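Local coordinates for uncharacterized protein (Lodderomyces elongisporus NRRL YB-4239, PDB 4EXJ) that is of unknown function but, as a Ure2-like member of the glutathione S-transferase superfamily, probably binds glutathione and may act in transcription regulation, at residues G9-G14 / F33-K38; P17-K22 / E209-E214; I53-V58 / N69-Y74; Y134-F139 / I184-K189. All blocks are in the same frame, centred on the assembly; numbering follows the deposited sequence. Where two conformers were deposited one is given.

Interaction 1 (G9-G14 / F33-K38). With SO4 (sulfate ion), chain G.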
# COMPACT_ATOMS: atom_id res chain seq x y z
N GLY B 9 -12.13 -13.92 2.64
CA GLY B 9 -11.55 -15.22 2.97
C GLY B 9 -10.84 -15.08 4.29
O GLY B 9 -10.59 -13.97 4.73
N PRO B 10 -10.51 -16.20 4.94
CA PRO B 10 -9.84 -16.14 6.24
C PRO B 10 -8.34 -15.90 6.10
O PRO B 10 -7.51 -16.77 6.41
CB PRO B 10 -10.13 -17.53 6.82
CG PRO B 10 -10.19 -18.41 5.59
CD PRO B 10 -10.90 -17.57 4.57
N THR B 11 -7.98 -14.71 5.64
CA THR B 11 -6.58 -14.41 5.36
C THR B 11 -6.12 -13.08 5.97
O THR B 11 -6.91 -12.34 6.59
CB THR B 11 -6.35 -14.32 3.86
OG1 THR B 11 -7.09 -13.20 3.37
CG2 THR B 11 -6.82 -15.61 3.16
N GLY B 12 -4.84 -12.78 5.81
CA GLY B 12 -4.29 -11.54 6.36
C GLY B 12 -5.00 -10.32 5.80
O GLY B 12 -5.20 -9.33 6.52
N ASN B 13 -5.39 -10.38 4.53
CA ASN B 13 -6.20 -9.27 4.00
C ASN B 13 -7.70 -9.43 4.21
O ASN B 13 -8.41 -8.44 4.45
CB ASN B 13 -5.92 -9.05 2.50
CG ASN B 13 -4.70 -8.18 2.25
OD1 ASN B 13 -4.33 -7.34 3.08
ND2 ASN B 13 -4.08 -8.37 1.11
N GLY B 14 -8.20 -10.67 4.13
CA GLY B 14 -9.63 -10.91 4.21
C GLY B 14 -10.25 -10.52 5.54
O GLY B 14 -11.40 -10.09 5.61
N PHE B 33 -15.55 -17.18 1.80
CA PHE B 33 -15.10 -18.24 0.90
C PHE B 33 -14.37 -19.31 1.69
O PHE B 33 -13.76 -19.02 2.72
CB PHE B 33 -14.11 -17.70 -0.15
CG PHE B 33 -14.72 -16.78 -1.18
CD1 PHE B 33 -15.80 -17.18 -1.95
CD2 PHE B 33 -14.19 -15.51 -1.40
CE1 PHE B 33 -16.36 -16.33 -2.91
CE2 PHE B 33 -14.73 -14.66 -2.35
CZ PHE B 33 -15.81 -15.07 -3.12
N HIS B 34 -14.41 -20.55 1.19
CA HIS B 34 -13.45 -21.57 1.63
C HIS B 34 -12.05 -21.16 1.16
O HIS B 34 -11.91 -20.39 0.21
CB HIS B 34 -13.82 -22.95 1.07
CG HIS B 34 -14.78 -23.71 1.93
ND1 HIS B 34 -16.15 -23.50 1.90
CD2 HIS B 34 -14.58 -24.67 2.86
CE1 HIS B 34 -16.74 -24.30 2.76
NE2 HIS B 34 -15.81 -25.03 3.36
N TRP B 35 -11.02 -21.67 1.82
CA TRP B 35 -9.66 -21.28 1.48
C TRP B 35 -8.71 -22.47 1.37
O TRP B 35 -8.55 -23.23 2.32
CB TRP B 35 -9.11 -20.24 2.47
CG TRP B 35 -8.17 -19.31 1.82
CD1 TRP B 35 -6.82 -19.29 1.94
CD2 TRP B 35 -8.51 -18.28 0.87
NE1 TRP B 35 -6.28 -18.30 1.14
CE2 TRP B 35 -7.30 -17.67 0.48
CE3 TRP B 35 -9.71 -17.82 0.33
CZ2 TRP B 35 -7.26 -16.61 -0.43
CZ3 TRP B 35 -9.68 -16.77 -0.57
CH2 TRP B 35 -8.46 -16.18 -0.94
N PRO B 36 -8.06 -22.64 0.20
CA PRO B 36 -8.24 -21.78 -0.98
C PRO B 36 -9.57 -22.03 -1.69
O PRO B 36 -10.27 -22.98 -1.36
CB PRO B 36 -7.06 -22.18 -1.89
CG PRO B 36 -6.69 -23.55 -1.46
CD PRO B 36 -7.00 -23.63 0.01
N THR B 37 -9.90 -21.17 -2.64
CA THR B 37 -11.15 -21.32 -3.39
C THR B 37 -10.91 -20.96 -4.85
O THR B 37 -10.13 -20.06 -5.16
CB THR B 37 -12.27 -20.41 -2.84
OG1 THR B 37 -13.46 -20.57 -3.62
CG2 THR B 37 -11.84 -18.95 -2.89
N LYS B 38 -11.58 -21.69 -5.74
CA LYS B 38 -11.57 -21.35 -7.15
C LYS B 38 -12.64 -20.30 -7.48
O LYS B 38 -12.73 -19.84 -8.60
CB LYS B 38 -11.80 -22.61 -8.00
CG LYS B 38 -10.58 -23.51 -8.14
CD LYS B 38 -10.94 -24.80 -8.87
CE LYS B 38 -11.80 -24.54 -10.10
NZ LYS B 38 -11.10 -23.71 -11.14
S SO4 G . -2.00 -14.50 3.88
O1 SO4 G . -1.20 -15.19 4.93
O2 SO4 G . -2.66 -13.41 4.41
O3 SO4 G . -1.08 -14.04 2.83
O4 SO4 G . -2.92 -15.49 3.28

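Interaction 2 (P17-K22 / E209-E214)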
# COMPACT_ATOMS: atom_id res chain seq x y z
N PRO B 17 -11.51 -6.11 7.15
CA PRO B 17 -12.82 -5.47 7.14
C PRO B 17 -13.88 -6.33 7.83
O PRO B 17 -14.87 -5.81 8.35
CB PRO B 17 -13.12 -5.27 5.63
CG PRO B 17 -12.24 -6.24 4.92
CD PRO B 17 -11.03 -6.49 5.81
N LEU B 18 -13.64 -7.62 7.91
CA LEU B 18 -14.51 -8.49 8.64
C LEU B 18 -14.54 -8.16 10.12
O LEU B 18 -15.57 -7.99 10.69
CB LEU B 18 -13.99 -9.90 8.46
CG LEU B 18 -14.71 -11.05 9.13
CD1 LEU B 18 -16.06 -11.17 8.55
CD2 LEU B 18 -13.94 -12.33 8.86
N VAL B 19 -13.37 -8.02 10.70
CA VAL B 19 -13.29 -7.58 12.09
C VAL B 19 -13.99 -6.22 12.31
O VAL B 19 -14.79 -6.08 13.23
CB VAL B 19 -11.83 -7.49 12.58
CG1 VAL B 19 -11.72 -6.76 13.92
CG2 VAL B 19 -11.22 -8.91 12.66
N LEU B 20 -13.66 -5.22 11.48
CA LEU B 20 -14.27 -3.89 11.66
C LEU B 20 -15.80 -3.94 11.54
O LEU B 20 -16.50 -3.38 12.38
CB LEU B 20 -13.70 -2.86 10.68
CG LEU B 20 -14.34 -1.48 10.82
CD1 LEU B 20 -14.08 -0.90 12.17
CD2 LEU B 20 -13.76 -0.55 9.76
N GLY B 21 -16.30 -4.59 10.50
CA GLY B 21 -17.76 -4.71 10.31
C GLY B 21 -18.45 -5.30 11.53
O GLY B 21 -19.50 -4.82 11.96
N LYS B 22 -17.87 -6.36 12.07
CA LYS B 22 -18.43 -7.00 13.27
C LYS B 22 -18.34 -6.13 14.52
O LYS B 22 -19.29 -6.08 15.30
CB LYS B 22 -17.80 -8.36 13.50
CG LYS B 22 -18.10 -9.33 12.37
CD LYS B 22 -18.00 -10.77 12.82
CE LYS B 22 -18.95 -11.65 12.02
NZ LYS B 22 -19.25 -12.91 12.75
N GLU B 209 -10.61 -11.43 19.18
CA GLU B 209 -10.02 -12.76 19.13
C GLU B 209 -11.04 -13.82 18.74
O GLU B 209 -10.75 -14.68 17.89
CB GLU B 209 -9.35 -13.12 20.44
CG GLU B 209 -8.48 -14.34 20.31
CD GLU B 209 -7.79 -14.68 21.60
OE1 GLU B 209 -8.46 -14.60 22.65
OE2 GLU B 209 -6.59 -15.04 21.56
N GLU B 210 -12.23 -13.75 19.34
CA GLU B 210 -13.34 -14.63 18.99
C GLU B 210 -13.64 -14.59 17.50
O GLU B 210 -13.81 -15.63 16.85
CB GLU B 210 -14.59 -14.25 19.80
CG GLU B 210 -15.84 -15.01 19.44
CD GLU B 210 -17.07 -14.48 20.19
OE1 GLU B 210 -16.91 -13.93 21.30
OE2 GLU B 210 -18.20 -14.61 19.67
N ILE B 211 -13.68 -13.38 16.93
CA ILE B 211 -13.98 -13.24 15.51
C ILE B 211 -12.93 -13.95 14.65
O ILE B 211 -13.27 -14.70 13.73
CB ILE B 211 -14.05 -11.75 15.12
CG1 ILE B 211 -15.29 -11.11 15.78
CG2 ILE B 211 -14.06 -11.56 13.60
CD1 ILE B 211 -15.28 -9.59 15.72
N LEU B 212 -11.67 -13.78 15.02
CA LEU B 212 -10.56 -14.34 14.24
C LEU B 212 -10.52 -15.87 14.36
O LEU B 212 -10.14 -16.56 13.41
CB LEU B 212 -9.24 -13.71 14.68
CG LEU B 212 -9.04 -12.22 14.32
CD1 LEU B 212 -7.75 -11.66 14.91
CD2 LEU B 212 -9.08 -12.00 12.79
N LYS B 213 -10.94 -16.38 15.52
CA LYS B 213 -10.98 -17.85 15.76
C LYS B 213 -12.05 -18.57 14.94
O LYS B 213 -11.99 -19.79 14.80
CB LYS B 213 -11.20 -18.14 17.25
CG LYS B 213 -9.99 -17.86 18.12
CD LYS B 213 -9.13 -19.10 18.33
CE LYS B 213 -7.97 -18.82 19.29
NZ LYS B 213 -8.42 -18.37 20.64
N GLU B 214 -13.03 -17.86 14.40
CA GLU B 214 -14.15 -18.52 13.73
C GLU B 214 -13.74 -19.41 12.55
O GLU B 214 -14.42 -20.39 12.23
CB GLU B 214 -15.18 -17.49 13.27
CG GLU B 214 -15.94 -16.87 14.44
CD GLU B 214 -16.94 -15.82 14.00
OE1 GLU B 214 -17.08 -15.62 12.77
OE2 GLU B 214 -17.57 -15.20 14.88

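Interaction 3 (I53-V58 / N69-Y74)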
# COMPACT_ATOMS: atom_id res chain seq x y z
N ILE B 53 -8.43 -10.97 -5.97
CA ILE B 53 -8.05 -11.18 -4.60
C ILE B 53 -9.21 -10.82 -3.70
O ILE B 53 -10.12 -10.18 -4.12
CB ILE B 53 -6.86 -10.28 -4.20
CG1 ILE B 53 -7.21 -8.82 -4.42
CG2 ILE B 53 -5.66 -10.64 -4.96
CD1 ILE B 53 -6.18 -7.84 -3.94
N VAL B 54 -9.17 -11.29 -2.47
CA VAL B 54 -10.13 -10.92 -1.46
C VAL B 54 -9.51 -9.82 -0.66
O VAL B 54 -8.32 -9.72 -0.62
CB VAL B 54 -10.47 -12.07 -0.51
CG1 VAL B 54 -11.15 -13.15 -1.22
CG2 VAL B 54 -9.26 -12.55 0.26
N PRO B 55 -10.29 -9.01 -0.00
CA PRO B 55 -11.74 -9.04 -0.04
C PRO B 55 -12.34 -8.02 -0.98
O PRO B 55 -11.65 -7.20 -1.46
CB PRO B 55 -12.10 -8.62 1.37
CG PRO B 55 -11.01 -7.72 1.77
CD PRO B 55 -9.80 -8.10 1.03
N THR B 56 -13.63 -8.11 -1.20
CA THR B 56 -14.38 -7.09 -1.92
C THR B 56 -15.63 -6.78 -1.13
O THR B 56 -16.38 -7.68 -0.76
CB THR B 56 -14.84 -7.60 -3.29
OG1 THR B 56 -13.71 -8.00 -4.05
CG2 THR B 56 -15.56 -6.48 -4.05
N LEU B 57 -15.90 -5.50 -0.89
CA LEU B 57 -17.17 -5.09 -0.34
C LEU B 57 -18.05 -4.55 -1.46
O LEU B 57 -17.67 -3.59 -2.12
CB LEU B 57 -16.95 -3.97 0.67
CG LEU B 57 -18.21 -3.47 1.35
CD1 LEU B 57 -18.85 -4.58 2.20
CD2 LEU B 57 -17.86 -2.27 2.20
N VAL B 58 -19.22 -5.15 -1.67
CA VAL B 58 -20.18 -4.56 -2.60
C VAL B 58 -21.10 -3.67 -1.76
O VAL B 58 -21.72 -4.15 -0.82
CB VAL B 58 -20.97 -5.63 -3.37
CG1 VAL B 58 -22.03 -4.97 -4.26
CG2 VAL B 58 -20.03 -6.49 -4.20
N ASN B 69 -7.24 -2.42 3.07
CA ASN B 69 -7.10 -1.26 3.97
C ASN B 69 -7.94 -0.07 3.50
O ASN B 69 -8.38 0.75 4.30
CB ASN B 69 -5.62 -0.89 4.19
CG ASN B 69 -4.93 -1.90 5.06
OD1 ASN B 69 -5.53 -2.91 5.41
ND2 ASN B 69 -3.69 -1.64 5.43
N ASN B 70 -8.20 -0.02 2.20
CA ASN B 70 -9.19 0.92 1.68
C ASN B 70 -10.63 0.59 2.13
O ASN B 70 -11.43 1.47 2.43
CB ASN B 70 -9.12 0.91 0.15
CG ASN B 70 -10.12 1.84 -0.46
OD1 ASN B 70 -10.14 3.03 -0.15
ND2 ASN B 70 -10.99 1.30 -1.31
N ILE B 71 -10.98 -0.69 2.15
CA ILE B 71 -12.28 -1.09 2.64
C ILE B 71 -12.40 -0.72 4.12
O ILE B 71 -13.45 -0.29 4.56
CB ILE B 71 -12.52 -2.57 2.38
CG1 ILE B 71 -12.53 -2.82 0.87
CG2 ILE B 71 -13.81 -3.04 3.07
CD1 ILE B 71 -12.40 -4.33 0.47
N LEU B 72 -11.32 -0.87 4.89
CA LEU B 72 -11.35 -0.40 6.27
C LEU B 72 -11.81 1.05 6.33
O LEU B 72 -12.67 1.42 7.15
CB LEU B 72 -9.97 -0.55 6.95
CG LEU B 72 -9.62 -1.96 7.42
CD1 LEU B 72 -8.19 -2.00 7.99
CD2 LEU B 72 -10.61 -2.49 8.46
N LEU B 73 -11.19 1.88 5.49
CA LEU B 73 -11.53 3.31 5.45
C LEU B 73 -12.98 3.55 5.03
O LEU B 73 -13.68 4.39 5.61
CB LEU B 73 -10.57 4.07 4.53
CG LEU B 73 -9.18 4.25 5.14
CD1 LEU B 73 -8.09 4.50 4.09
CD2 LEU B 73 -9.25 5.41 6.16
N TYR B 74 -13.42 2.80 4.03
CA TYR B 74 -14.78 2.93 3.53
C TYR B 74 -15.80 2.55 4.59
O TYR B 74 -16.78 3.26 4.80
CB TYR B 74 -14.99 2.07 2.30
CG TYR B 74 -16.43 2.10 1.85
CD1 TYR B 74 -16.87 3.09 0.97
CD2 TYR B 74 -17.35 1.19 2.36
CE1 TYR B 74 -18.21 3.14 0.57
CE2 TYR B 74 -18.68 1.23 1.97
CZ TYR B 74 -19.10 2.21 1.08
OH TYR B 74 -20.43 2.25 0.70

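Interaction 4 (Y134-F139 / I184-K189)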
# COMPACT_ATOMS: atom_id res chain seq x y z
N TYR B 134 14.65 -12.88 2.07
CA TYR B 134 14.12 -11.56 1.72
C TYR B 134 13.00 -11.24 2.70
O TYR B 134 12.97 -10.17 3.30
CB TYR B 134 13.59 -11.53 0.29
CG TYR B 134 13.03 -10.17 -0.10
CD1 TYR B 134 13.86 -9.19 -0.63
CD2 TYR B 134 11.68 -9.87 0.07
CE1 TYR B 134 13.37 -7.95 -0.98
CE2 TYR B 134 11.17 -8.62 -0.28
CZ TYR B 134 12.02 -7.67 -0.79
OH TYR B 134 11.53 -6.45 -1.14
N VAL B 135 12.10 -12.20 2.86
CA VAL B 135 10.95 -12.06 3.77
C VAL B 135 11.36 -11.89 5.22
O VAL B 135 10.80 -11.07 5.95
CB VAL B 135 10.00 -13.23 3.62
CG1 VAL B 135 8.90 -13.16 4.66
CG2 VAL B 135 9.42 -13.20 2.22
N LEU B 136 12.35 -12.65 5.65
CA LEU B 136 12.83 -12.51 7.01
C LEU B 136 13.38 -11.09 7.28
O LEU B 136 13.06 -10.46 8.30
CB LEU B 136 13.88 -13.58 7.28
CG LEU B 136 14.21 -13.82 8.75
CD1 LEU B 136 12.97 -14.19 9.59
CD2 LEU B 136 15.26 -14.93 8.82
N SER B 137 14.19 -10.57 6.36
CA SER B 137 14.73 -9.22 6.50
C SER B 137 13.60 -8.19 6.46
O SER B 137 13.66 -7.17 7.14
CB SER B 137 15.74 -8.92 5.39
OG SER B 137 16.79 -9.88 5.39
N SER B 138 12.58 -8.46 5.65
CA SER B 138 11.42 -7.55 5.60
C SER B 138 10.67 -7.52 6.93
O SER B 138 10.19 -6.48 7.36
CB SER B 138 10.47 -7.91 4.45
OG SER B 138 11.09 -7.66 3.21
N PHE B 139 10.55 -8.68 7.58
CA PHE B 139 9.90 -8.72 8.89
C PHE B 139 10.75 -7.97 9.91
O PHE B 139 10.24 -7.26 10.75
CB PHE B 139 9.78 -10.16 9.39
CG PHE B 139 8.54 -10.88 8.92
CD1 PHE B 139 7.28 -10.33 9.13
CD2 PHE B 139 8.63 -12.14 8.35
CE1 PHE B 139 6.13 -10.99 8.73
CE2 PHE B 139 7.47 -12.82 7.92
CZ PHE B 139 6.23 -12.25 8.11
N ILE B 184 10.95 -18.85 8.76
CA ILE B 184 10.92 -17.38 8.80
C ILE B 184 10.19 -16.85 10.03
O ILE B 184 9.76 -15.72 10.07
CB ILE B 184 10.36 -16.79 7.51
CG1 ILE B 184 9.01 -17.41 7.19
CG2 ILE B 184 11.36 -17.02 6.35
CD1 ILE B 184 8.32 -16.83 5.96
N TRP B 185 10.09 -17.69 11.06
CA TRP B 185 9.49 -17.29 12.32
C TRP B 185 10.42 -16.38 13.10
O TRP B 185 11.64 -16.59 13.16
CB TRP B 185 9.17 -18.54 13.15
CG TRP B 185 8.74 -18.26 14.54
CD1 TRP B 185 9.39 -18.63 15.70
CD2 TRP B 185 7.56 -17.56 14.95
NE1 TRP B 185 8.68 -18.19 16.79
CE2 TRP B 185 7.55 -17.53 16.36
CE3 TRP B 185 6.50 -16.94 14.26
CZ2 TRP B 185 6.54 -16.92 17.09
CZ3 TRP B 185 5.50 -16.33 15.00
CH2 TRP B 185 5.53 -16.32 16.39
N ILE B 186 9.82 -15.35 13.71
CA ILE B 186 10.51 -14.50 14.66
C ILE B 186 9.64 -14.43 15.89
O ILE B 186 8.46 -14.11 15.82
CB ILE B 186 10.66 -13.07 14.12
CG1 ILE B 186 11.58 -13.04 12.90
CG2 ILE B 186 11.21 -12.13 15.23
CD1 ILE B 186 11.50 -11.72 12.18
N ASP B 187 10.23 -14.70 17.05
CA ASP B 187 9.52 -14.53 18.30
C ASP B 187 9.70 -13.09 18.78
O ASP B 187 10.84 -12.64 18.95
CB ASP B 187 10.07 -15.51 19.36
CG ASP B 187 9.14 -15.65 20.54
OD1 ASP B 187 8.80 -14.63 21.17
OD2 ASP B 187 8.72 -16.79 20.85
N LEU B 188 8.59 -12.36 18.98
CA LEU B 188 8.69 -10.94 19.30
C LEU B 188 9.00 -10.71 20.76
O LEU B 188 9.50 -9.65 21.13
CB LEU B 188 7.38 -10.21 19.02
CG LEU B 188 6.86 -10.23 17.60
CD1 LEU B 188 5.68 -9.24 17.55
CD2 LEU B 188 7.95 -9.81 16.62
N LYS B 189 8.66 -11.68 21.60
CA LYS B 189 8.80 -11.46 23.05
C LYS B 189 10.17 -10.92 23.41
O LYS B 189 10.29 -10.01 24.23
CB LYS B 189 8.56 -12.76 23.83
CG LYS B 189 7.12 -13.19 23.88
CD LYS B 189 6.98 -14.45 24.74
CE LYS B 189 5.96 -15.42 24.17
NZ LYS B 189 6.46 -16.05 22.91

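Interaction 1 (G9-G14 / F33-K38)
Next to T11, whose methyl lies over the indole of W35, G12 makes the shortest sound polar bond here: G12 N donates to sulfate O2 at 2.7 Å, with an N-H...O angle of 140°. The sulfate ion, probably from the crystallisation liquor, is also bound by R174 through NE. T11 OG1 in turn accepts from G14 N at 2.9 Å, an ST motif that closes the turn between strand 4-8 and helix 15-23 of the thioredoxin-like N-terminal domain of a glutathione S-transferase fold. One torsion serves both branches of the threonine. With chi1 at 65°, OG1 sits between the backbone N and the carbonyl carbon, facing G14, while CG2 stands anti to the carbonyl carbon and reaches W35. T11 CG2 lies 3.6 Å from the centroid of the W35 five-membered ring and 22° off the ring normal, so the CH-pi contact is over the face; the nearest ring atoms are W35 NE1 and CE2. P10, the centre of an inverse gamma turn, adds CG and CD of its ring, with P10 CG 3.8 Å from W35 CB and P10 CD 3.7 Å from F33 O. Beside them the backbone of G9 approaches the six-membered part of the indole obliquely, G9 CA standing 4.1 Å from W35 CE3.

Interaction 2 (P17-K22 / E209-E214)
Matching first torsions bring K22 and I211 together. K22 CG is anti to the carbonyl carbon (chi1 -64°) and the chain runs extended beyond it, which lays its methylenes along I211. I211 CG1 takes the same orientation (chi1 -68°), and an extended second torsion stretches CD1 out toward helix 15-23. The two side chains run alongside each other, pointing opposite ways: I211 CD1 comes to 3.6 Å from K22 CB, and I211 CG1 lies 4.0 Å from K22 CD. On V19, CG2 alone does the touching. It meets both partners at a slant, V19 CG2 being 4.0 Å from I211 CG2 and 3.8 Å from L212 CD2. I211 is therefore gripped by a valine methyl and a lysine aliphatic chain, and it has more area buried here than any other residue of the pair.

The short segments 17-22 and 209-213 approach to 10.1 Å between axes, with 131° between their N-to-C directions. Sequence places the first helix in the thioredoxin-like N-terminal domain of the glutathione S-transferase fold and the second near the end of the chain, so the C-terminal helix packs back onto the N-terminal domain. L212 also touches L169 and H173 of helix 163-179.

Farther out, the lysine tip meets E214 from the opposite direction. Their salt bridge is loose: K22 NZ is 3.5 Å from E214 OE1, a weak hydrogen bond, and 3.6 Å from E214 OE2.

Interaction 3 (I53-V58 / N69-Y74)
I71 reaches from helix 68-79 across to P55 and L57, while Y74, one turn further on, meets the end of the L57 side chain. I71 and P55 pass side by side, heading opposite ways: I71 CD1 lies 3.9 Å from P55 CG and also 3.5 Å from P55 O. Its other branch faces the root of the leucine, I71 CG2 being 4.1 Å from L57 CB. The division follows from chi1 of -63°, which turns CG1 anti to the carbonyl carbon and CG2 anti to the backbone N. L57 and Y74 instead cross at about a right angle, and the leucine methyl comes obliquely to the ring, L57 CD2 standing 3.5 Å from Y74 CD2. The side-chain contacts are apolar, P55 O being the polar atom that I71 CD1 also touches, and all the touching residues are buried. I65 of strand 64-66 adds to the packing on I71 and Y74, and Y74 also meets W97 of the second subunit edge-to-face.

The strand 56-58 and helix 69-74 axes come within 9.2 Å, their directions 33° apart. A cis peptide bond before P55 leads into this strand. A helix laid on a mixed sheet, entered through a cis-proline, is characteristic of the thioredoxin-like N-terminal domain of glutathione S-transferases.

Interaction 4 (Y134-F139 / I184-K189)
Segment 184-189 runs as an irregular link past helix 129-149, bringing I184 CA within 5.5 Å of L136 CA and I186 CA within 8.2 Å of F139 CA. L136 does much of the touching through one methyl: L136 CD1 lies 3.6 Å from I184 O and 3.8 Å from I186 CG1, the leucine and isoleucine side chains set at a slant to each other. I184 takes the less common chi1 of 53°, placing CG1 between the backbone N and the carbonyl carbon, and I184 CD1 then reaches V135 CG1 at 3.9 Å. One turn on from V135, F139 receives I186 at the base of its side chain, with I186 CD1 3.6 Å from F139 CB; the ring itself is approached only obliquely.

Beyond these apolar residues the link turns into helix 188-191, with D187 as the N-cap, its carboxylate accepting from K189 N.

Across the interface the contact is aliphatic carbons against one another and against a backbone carbonyl, which implies that shape and burial, rather than directional bonds, hold this link to helix 129-149 in the largely helical C-terminal domain.

How the interactions relate
Interactions 1, 2 and 3 sit together, each pair of centres about 14 Å apart; 1 and 3 lie in the N-terminal thioredoxin-like domain, and 2 has one side in it. Interactions 1 and 3 touch where V54 packs on F33 and W35. Interactions 2 and 3 meet through P17, whose CB is 3.5 Å from I71 CG2, so helix 15-23 and helix 68-79 pack on one another. Interaction 4 stands apart in the C-terminal domain, its centre about 27 Å from that of interaction 3. Along the chain, interaction 1 closes before 3 opens, and both 3 and 4 are nested within the loop closed by interaction 2. The segments of 1 and 2 alternate, so these two closures interlock in sequence.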